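Local coordinates for protein hookworm platelet inhibitor 1 (Ancylostoma caninum, PDB 4TPV) that inhibits platelet aggregation and adhesion, and may act by binding the platelet integrins glycoprotein IIb/IIIa and alpha-2/beta-1, at residues Phe19-Asn24 / Asp169-Leu174; Lys98-Asn101 / Thr106-Ile109. All blocks are in the same frame, centred on the assembly; numbering follows the deposited sequence.

Both contacts belong to one monomeric chain of the CAP superfamily, and their centres lie about 20 Å apart with nearest atoms about 7 Å apart, so they do not touch. Interaction 1 spans most of the sequence: it sets Trp171, from the loop between the short strands 166-167 and 176-177, against the long helix 13-34. Interaction 2 falls within that span and is local, joining the loop at 98-101 to residues 106-109 at the start of helix 107-113, with five residues from Asn101 to Thr106. Helix 13-34 packs on strand 119-127 of the central sheet. Interaction 1 therefore ties the cysteine-rich C-terminal part to the CAP core, while interaction 2 joins a loop of that core to the start of a helix.

Interaction 1 of 2, residues Phe19-Asn24 / Asp169-Leu174; sequences FTELHN and DDWQNL
Asn24 of helix 13-34 sets its CB over one face of the Trp171 indole, which reaches across from the loop between strands 166-167 and 176-177. This CH-pi contact is close: CB of Asn24 lies 3.5 Å from the centroid of the six-membered ring of Trp171 and 18° off its normal, with Asn24 CB 3.3 Å from Trp171 CZ2. The Asn24 amide is tilted 56° from the indole plane, so the two groups are not stacked. One helical turn back, Glu21 meets the outer corner of the same ring, its carbonyl O 3.8 Å from Trp171 CH2 and its carboxylate OE2 3.9 Å from that carbon.

Behind this first shell, the Asn24 side chain is held in part by OD1, which accepts a hydrogen bond from the backbone N of Met42. Thr41, next to Met42, touches both Asn24 and Trp171, and so adds a third element to the junction. The CB of Trp171 already points at the helix, and chi1 of -72°, with CG beside the backbone N, lays the six-membered ring against Asn24 CB. Further back in the helix, Phe19 O receives His23 N and His23 ND1 from opposite faces of its plane. The His23 ring is also tied through NE2 to Tyr137 OH.

No hydrogen bond spans the two segments, so dispersion and weak C-H to pi attraction join them at this point, against an asparagine whose polar end is already engaged; Leu174 of the same loop packs further along the helix, on Ala28 and Arg32.

Interaction 2 of 2, residues Lys98-Asn101 / Thr106-Ile109; sequences KVYN and TSNI
Tyr100 makes van der Waals contact through its ring and hydroxyl with Thr106 and Ser107, where the chain enters helix 107-113. Thr106 OG1 comes obliquely to the ring, 3.3 Å from Tyr100 CE1, and the two side chains run alongside each other, pointing opposite ways. At the far end of the ring, Tyr100 OH rests 3.2 Å from Ser107 CB, while the edge of the ring faces the backbone carbonyl carbon of Thr106. With CG anti to the backbone N (chi1 180°), the tyrosine is extended from its loop, which brings the hydroxyl up to the first residue of the helix. Trp114 and Ile148 also pack on Tyr100.

The polar contacts between the segments run through water; no direct hydrogen bond joins them. Water 1 is gripped by three groups: it bonds to Tyr100 OH at 3.0 Å, donates to Asn101 O at 3.1 Å and accepts from Thr106 N at 3.1 Å. Water 2 accepts from Asn101 N at 3.0 Å and bonds to Thr106 OG1 at 2.8 Å. The Asn101 backbone is thus bridged to Thr106 on both its N-H and its carbonyl.

Charged and backbone bonds hold the surroundings. Ser107 OG is bonded to Lys142 NZ, Lys98 NZ forms a salt bridge with Glu151, and the backbone of Tyr100 bonds to Gly145 and Lys146, so the loop is also fixed to the segment that follows strand 130-138.

Thr106 occupies the N-cap position of helix 107-113 but makes no capping bond with its side chain. The arrangement is a loop joined through two waters to the N-terminal end of this helix, within the alpha-beta-alpha sandwich of the CAP fold.

Interaction 1 of 2, residues Phe19-Asn24 / Asp169-Leu174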
ATOM      1  N   PHE A  19       8.992   1.577   3.516  1.00  9.40           N
ATOM      2  CA  PHE A  19       7.573   1.603   3.167  1.00  8.11           C
ATOM      3  C   PHE A  19       7.163   0.353   2.391  1.00  7.54           C
ATOM      4  O   PHE A  19       6.125  -0.253   2.666  1.00  9.63           O
ATOM      5  CB  PHE A  19       7.246   2.846   2.336  1.00 10.75           C
ATOM      6  CG  PHE A  19       6.901   4.066   3.149  1.00  9.38           C
ATOM      7  CD1 PHE A  19       5.726   4.128   3.871  1.00 13.25           C
ATOM      8  CD2 PHE A  19       7.724   5.174   3.130  1.00 13.35           C
ATOM      9  CE1 PHE A  19       5.397   5.275   4.595  1.00 15.66           C
ATOM     10  CE2 PHE A  19       7.400   6.315   3.846  1.00 12.83           C
ATOM     11  CZ  PHE A  19       6.223   6.363   4.582  1.00 11.17           C
ATOM     12  N   THR A  20       7.969  -0.021   1.407  1.00 10.79           N
ATOM     13  CA  THR A  20       7.625  -1.137   0.533  1.00  9.96           C
ATOM     14  C   THR A  20       7.621  -2.459   1.302  1.00 11.60           C
ATOM     15  O   THR A  20       6.690  -3.249   1.186  1.00 13.87           O
ATOM     16  CB  THR A  20       8.598  -1.230  -0.637  1.00 16.36           C
ATOM     17  OG1 THR A  20       8.677   0.055  -1.279  1.00 12.28           O
ATOM     18  CG2 THR A  20       8.137  -2.302  -1.641  1.00 11.15           C
ATOM     19  N   GLU A  21       8.669  -2.691   2.088  1.00 12.96           N
ATOM     20  CA  GLU A  21       8.745  -3.928   2.863  1.00 12.28           C
ATOM     21  C   GLU A  21       7.618  -4.047   3.879  1.00 11.62           C
ATOM     22  O   GLU A  21       7.056  -5.144   4.085  1.00  9.29           O
ATOM     23  CB  GLU A  21      10.092  -4.029   3.583  1.00 17.47           C
ATOM     24  CG  GLU A  21      10.368  -5.414   4.199  1.00 18.20           C
ATOM     25  CD  GLU A  21       9.646  -5.672   5.516  1.00 24.06           C
ATOM     26  OE1 GLU A  21       9.406  -4.713   6.284  1.00 25.92           O
ATOM     27  OE2 GLU A  21       9.313  -6.850   5.779  1.00 22.13           O
ATOM     28  N   LEU A  22       7.296  -2.938   4.543  1.00 12.91           N
ATOM     29  CA  LEU A  22       6.223  -2.936   5.533  1.00 12.58           C
ATOM     30  C   LEU A  22       4.895  -3.336   4.887  1.00 11.03           C
ATOM     31  O   LEU A  22       4.192  -4.227   5.375  1.00  9.38           O
ATOM     32  CB  LEU A  22       6.108  -1.563   6.183  1.00 12.77           C
ATOM     33  CG  LEU A  22       5.351  -1.519   7.504  1.00 16.00           C
ATOM     34  CD1 LEU A  22       6.126  -2.338   8.551  1.00 12.92           C
ATOM     35  CD2 LEU A  22       5.221  -0.064   7.938  1.00 17.26           C
ATOM     36  N   HIS A  23       4.579  -2.722   3.749  1.00  8.84           N
ATOM     37  CA  HIS A  23       3.350  -3.080   3.034  1.00  7.56           C
ATOM     38  C   HIS A  23       3.323  -4.549   2.599  1.00  8.38           C
ATOM     39  O   HIS A  23       2.316  -5.237   2.749  1.00 10.82           O
ATOM     40  CB  HIS A  23       3.171  -2.203   1.792  1.00  8.75           C
ATOM     41  CG  HIS A  23       2.580  -0.856   2.074  1.00  8.26           C
ATOM     42  ND1 HIS A  23       3.307   0.180   2.614  1.00  8.76           N
ATOM     43  CD2 HIS A  23       1.331  -0.370   1.860  1.00  8.60           C
ATOM     44  CE1 HIS A  23       2.524   1.241   2.751  1.00  8.29           C
ATOM     45  NE2 HIS A  23       1.323   0.932   2.297  1.00  8.21           N
ATOM     46  N   ASN A  24       4.424  -5.036   2.043  1.00  8.99           N
ATOM     47  CA  ASN A  24       4.432  -6.424   1.623  1.00  9.16           C
ATOM     48  C   ASN A  24       4.316  -7.400   2.801  1.00  9.75           C
ATOM     49  O   ASN A  24       3.629  -8.408   2.688  1.00  9.32           O
ATOM     50  CB  ASN A  24       5.680  -6.696   0.789  1.00  9.64           C
ATOM     51  CG  ASN A  24       5.515  -6.218  -0.640  1.00 11.45           C
ATOM     52  OD1 ASN A  24       4.413  -6.248  -1.177  1.00 10.79           O
ATOM     53  ND2 ASN A  24       6.612  -5.817  -1.268  1.00 13.20           N
ATOM     54  N   ASP A 169       8.506 -16.329  -4.634  1.00 12.89           N
ATOM     55  CA  ASP A 169       9.237 -17.074  -3.604  1.00 16.87           C
ATOM     56  C   ASP A 169       9.968 -16.125  -2.644  1.00 14.28           C
ATOM     57  O   ASP A 169      10.515 -16.556  -1.621  1.00 15.98           O
ATOM     58  CB  ASP A 169      10.215 -18.096  -4.221  1.00 26.42           C
ATOM     59  CG  ASP A 169      11.145 -17.492  -5.253  1.00 37.85           C
ATOM     60  OD1 ASP A 169      11.373 -16.262  -5.218  1.00 39.45           O
ATOM     61  OD2 ASP A 169      11.659 -18.266  -6.100  1.00 40.51           O
ATOM     62  N   ASP A 170       9.944 -14.834  -2.944  1.00 13.79           N
ATOM     63  CA  ASP A 170      10.500 -13.830  -2.037  1.00 15.02           C
ATOM     64  C   ASP A 170       9.595 -13.552  -0.844  1.00 14.84           C
ATOM     65  O   ASP A 170      10.033 -12.989   0.164  1.00 11.80           O
ATOM     66  CB  ASP A 170      10.735 -12.510  -2.777  1.00 14.41           C
ATOM     67  CG  ASP A 170      11.904 -12.562  -3.708  1.00 20.04           C
ATOM     68  OD1 ASP A 170      12.780 -13.438  -3.539  1.00 18.43           O
ATOM     69  OD2 ASP A 170      11.956 -11.691  -4.601  1.00 19.13           O
ATOM     70  N   TRP A 171       8.318 -13.903  -0.982  1.00 11.79           N
ATOM     71  CA  TRP A 171       7.303 -13.570   0.009  1.00  9.77           C
ATOM     72  C   TRP A 171       6.522 -14.820   0.384  1.00 13.97           C
ATOM     73  O   TRP A 171       5.290 -14.853   0.333  1.00 13.17           O
ATOM     74  CB  TRP A 171       6.385 -12.448  -0.512  1.00 12.46           C
ATOM     75  CG  TRP A 171       7.124 -11.140  -0.520  1.00 12.71           C
ATOM     76  CD1 TRP A 171       7.741 -10.557  -1.578  1.00 11.87           C
ATOM     77  CD2 TRP A 171       7.405 -10.304   0.615  1.00 12.84           C
ATOM     78  NE1 TRP A 171       8.376  -9.397  -1.188  1.00 16.96           N
ATOM     79  CE2 TRP A 171       8.178  -9.219   0.153  1.00 12.53           C
ATOM     80  CE3 TRP A 171       7.075 -10.367   1.972  1.00 16.47           C
ATOM     81  CZ2 TRP A 171       8.626  -8.203   1.000  1.00 16.62           C
ATOM     82  CZ3 TRP A 171       7.513  -9.339   2.810  1.00 16.27           C
ATOM     83  CH2 TRP A 171       8.278  -8.280   2.319  1.00 13.05           C
ATOM     84  N   GLN A 172       7.285 -15.848   0.737  1.00 12.95           N
ATOM     85  CA  GLN A 172       6.785 -17.112   1.286  1.00 13.88           C
ATOM     86  C   GLN A 172       5.750 -17.777   0.378  1.00 16.14           C
ATOM     87  O   GLN A 172       4.896 -18.532   0.842  1.00 13.36           O
ATOM     88  CB  GLN A 172       6.203 -16.892   2.698  1.00 15.77           C
ATOM     89  CG  GLN A 172       7.202 -16.281   3.707  1.00 15.42           C
ATOM     90  CD  GLN A 172       7.339 -14.736   3.571  1.00 20.99           C
ATOM     91  OE1 GLN A 172       6.343 -14.009   3.592  1.00 21.14           O
ATOM     92  NE2 GLN A 172       8.573 -14.247   3.446  1.00 21.60           N
ATOM     93  N   ASN A 173       5.870 -17.541  -0.927  1.00 12.85           N
ATOM     94  CA  ASN A 173       4.906 -18.057  -1.892  1.00 14.54           C
ATOM     95  C   ASN A 173       3.456 -17.726  -1.528  1.00 10.19           C
ATOM     96  O   ASN A 173       2.542 -18.536  -1.757  1.00 12.75           O
ATOM     97  CB  ASN A 173       5.093 -19.562  -2.059  1.00 13.83           C
ATOM     98  CG  ASN A 173       6.405 -19.890  -2.729  1.00 24.24           C
ATOM     99  OD1 ASN A 173       7.309 -20.435  -2.104  1.00 33.52           O
ATOM    100  ND2 ASN A 173       6.530 -19.520  -4.003  1.00 20.62           N
ATOM    101  N   LEU A 174       3.263 -16.514  -1.023  1.00 11.39           N
ATOM    102  CA  LEU A 174       1.947 -16.024  -0.647  1.00 11.36           C
ATOM    103  C   LEU A 174       1.447 -14.964  -1.605  1.00 15.09           C
ATOM    104  O   LEU A 174       0.234 -14.750  -1.711  1.00 12.68           O
ATOM    105  CB  LEU A 174       1.971 -15.435   0.766  1.00  8.92           C
ATOM    106  CG  LEU A 174       2.100 -16.452   1.902  1.00 12.97           C
ATOM    107  CD1 LEU A 174       2.416 -15.741   3.206  1.00 14.82           C
ATOM    108  CD2 LEU A 174       0.818 -17.283   2.014  1.00 15.31           C
TER

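Interaction 2 of 2, residues Lys98-Asn101 / Thr106-Ile109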
ATOM      1  N   LYS A  98     -14.680  -9.599   2.985  1.00 11.63           N
ATOM      2  CA  LYS A  98     -13.913  -9.282   1.782  1.00 11.19           C
ATOM      3  C   LYS A  98     -14.433  -8.072   1.022  1.00 15.80           C
ATOM      4  O   LYS A  98     -13.744  -7.564   0.125  1.00 14.71           O
ATOM      5  CB  LYS A  98     -13.879 -10.493   0.846  1.00 13.54           C
ATOM      6  CG  LYS A  98     -15.201 -10.774   0.178  1.00 13.43           C
ATOM      7  CD  LYS A  98     -15.118 -11.964  -0.790  1.00 24.87           C
ATOM      8  CE  LYS A  98     -15.150 -13.295  -0.067  1.00 36.61           C
ATOM      9  NZ  LYS A  98     -15.270 -14.442  -1.029  1.00 38.88           N
ATOM     10  N   VAL A  99     -15.621  -7.595   1.381  1.00 11.67           N
ATOM     11  CA  VAL A  99     -16.233  -6.498   0.623  1.00 14.47           C
ATOM     12  C   VAL A  99     -15.932  -5.163   1.269  1.00 10.27           C
ATOM     13  O   VAL A  99     -16.164  -4.971   2.457  1.00 13.23           O
ATOM     14  CB  VAL A  99     -17.768  -6.657   0.494  1.00 19.31           C
ATOM     15  CG1 VAL A  99     -18.363  -5.480  -0.285  1.00 18.53           C
ATOM     16  CG2 VAL A  99     -18.130  -7.982  -0.177  1.00 22.17           C
ATOM     17  N   TYR A 100     -15.376  -4.238   0.487  1.00  9.15           N
ATOM     18  CA  TYR A 100     -15.086  -2.919   1.003  1.00 10.35           C
ATOM     19  C   TYR A 100     -16.372  -2.124   1.233  1.00 10.85           C
ATOM     20  O   TYR A 100     -17.225  -2.006   0.348  1.00  9.57           O
ATOM     21  CB  TYR A 100     -14.159  -2.157   0.041  1.00 10.14           C
ATOM     22  CG  TYR A 100     -13.831  -0.762   0.540  1.00 10.22           C
ATOM     23  CD1 TYR A 100     -13.158  -0.576   1.746  1.00  8.26           C
ATOM     24  CD2 TYR A 100     -14.185   0.365  -0.186  1.00  8.82           C
ATOM     25  CE1 TYR A 100     -12.869   0.684   2.230  1.00 10.90           C
ATOM     26  CE2 TYR A 100     -13.866   1.662   0.291  1.00  8.40           C
ATOM     27  CZ  TYR A 100     -13.213   1.803   1.505  1.00  9.74           C
ATOM     28  OH  TYR A 100     -12.899   3.045   2.014  1.00 10.63           O
ATOM     29  N   ASN A 101     -16.517  -1.600   2.441  1.00 12.90           N
ATOM     30  CA  ASN A 101     -17.638  -0.731   2.753  1.00 13.70           C
ATOM     31  C   ASN A 101     -17.078   0.650   3.044  1.00 14.85           C
ATOM     32  O   ASN A 101     -16.327   0.849   4.002  1.00 14.27           O
ATOM     33  CB  ASN A 101     -18.449  -1.274   3.931  1.00 12.60           C
ATOM     34  CG  ASN A 101     -19.037  -2.649   3.659  1.00 22.63           C
ATOM     35  OD1 ASN A 101     -19.469  -2.959   2.542  1.00 27.05           O
ATOM     36  ND2 ASN A 101     -19.060  -3.487   4.689  1.00 22.07           N
ATOM     37  N   THR A 106     -12.047   2.072   7.116  1.00  9.31           N
ATOM     38  CA  THR A 106     -11.207   1.007   6.577  1.00  9.09           C
ATOM     39  C   THR A 106     -10.517   1.372   5.269  1.00  8.73           C
ATOM     40  O   THR A 106      -9.980   0.504   4.593  1.00  8.40           O
ATOM     41  CB  THR A 106     -12.024  -0.286   6.326  1.00 10.50           C
ATOM     42  OG1 THR A 106     -13.157   0.012   5.497  1.00 10.98           O
ATOM     43  CG2 THR A 106     -12.502  -0.872   7.639  1.00 13.83           C
ATOM     44  N   SER A 107     -10.539   2.644   4.900  1.00  9.07           N
ATOM     45  CA  SER A 107      -9.997   3.016   3.596  1.00  7.67           C
ATOM     46  C   SER A 107      -8.486   2.751   3.521  1.00  8.73           C
ATOM     47  O   SER A 107      -7.979   2.283   2.497  1.00  7.93           O
ATOM     48  CB  SER A 107     -10.304   4.479   3.301  1.00 10.28           C
ATOM     49  OG  SER A 107      -9.818   4.861   2.020  1.00 10.28           O
ATOM     50  N   ASN A 108      -7.766   3.025   4.599  1.00  9.65           N
ATOM     51  CA  ASN A 108      -6.316   2.842   4.532  1.00  9.27           C
ATOM     52  C   ASN A 108      -5.948   1.364   4.485  1.00  8.05           C
ATOM     53  O   ASN A 108      -5.119   0.939   3.670  1.00  7.96           O
ATOM     54  CB  ASN A 108      -5.629   3.530   5.714  1.00  9.00           C
ATOM     55  CG  ASN A 108      -5.850   5.025   5.714  1.00 10.83           C
ATOM     56  OD1 ASN A 108      -5.402   5.730   4.796  1.00 11.99           O
ATOM     57  ND2 ASN A 108      -6.513   5.525   6.741  1.00 11.47           N
ATOM     58  N   ILE A 109      -6.543   0.558   5.354  1.00  7.96           N
ATOM     59  CA  ILE A 109      -6.190  -0.849   5.315  1.00  6.97           C
ATOM     60  C   ILE A 109      -6.598  -1.459   3.965  1.00  8.07           C
ATOM     61  O   ILE A 109      -5.861  -2.240   3.400  1.00  6.95           O
ATOM     62  CB  ILE A 109      -6.811  -1.645   6.496  1.00 11.15           C
ATOM     63  CG1 ILE A 109      -6.370  -3.113   6.443  1.00 12.28           C
ATOM     64  CG2 ILE A 109      -8.323  -1.552   6.498  1.00 12.46           C
ATOM     65  CD1 ILE A 109      -4.875  -3.330   6.719  1.00 13.18           C
TER
HETATM   66  O   HOH W   1     -13.906   2.694   4.776  1.00 11.63           O
HETATM   67  O   HOH W   2     -14.733  -2.190   4.744  1.00 14.13           O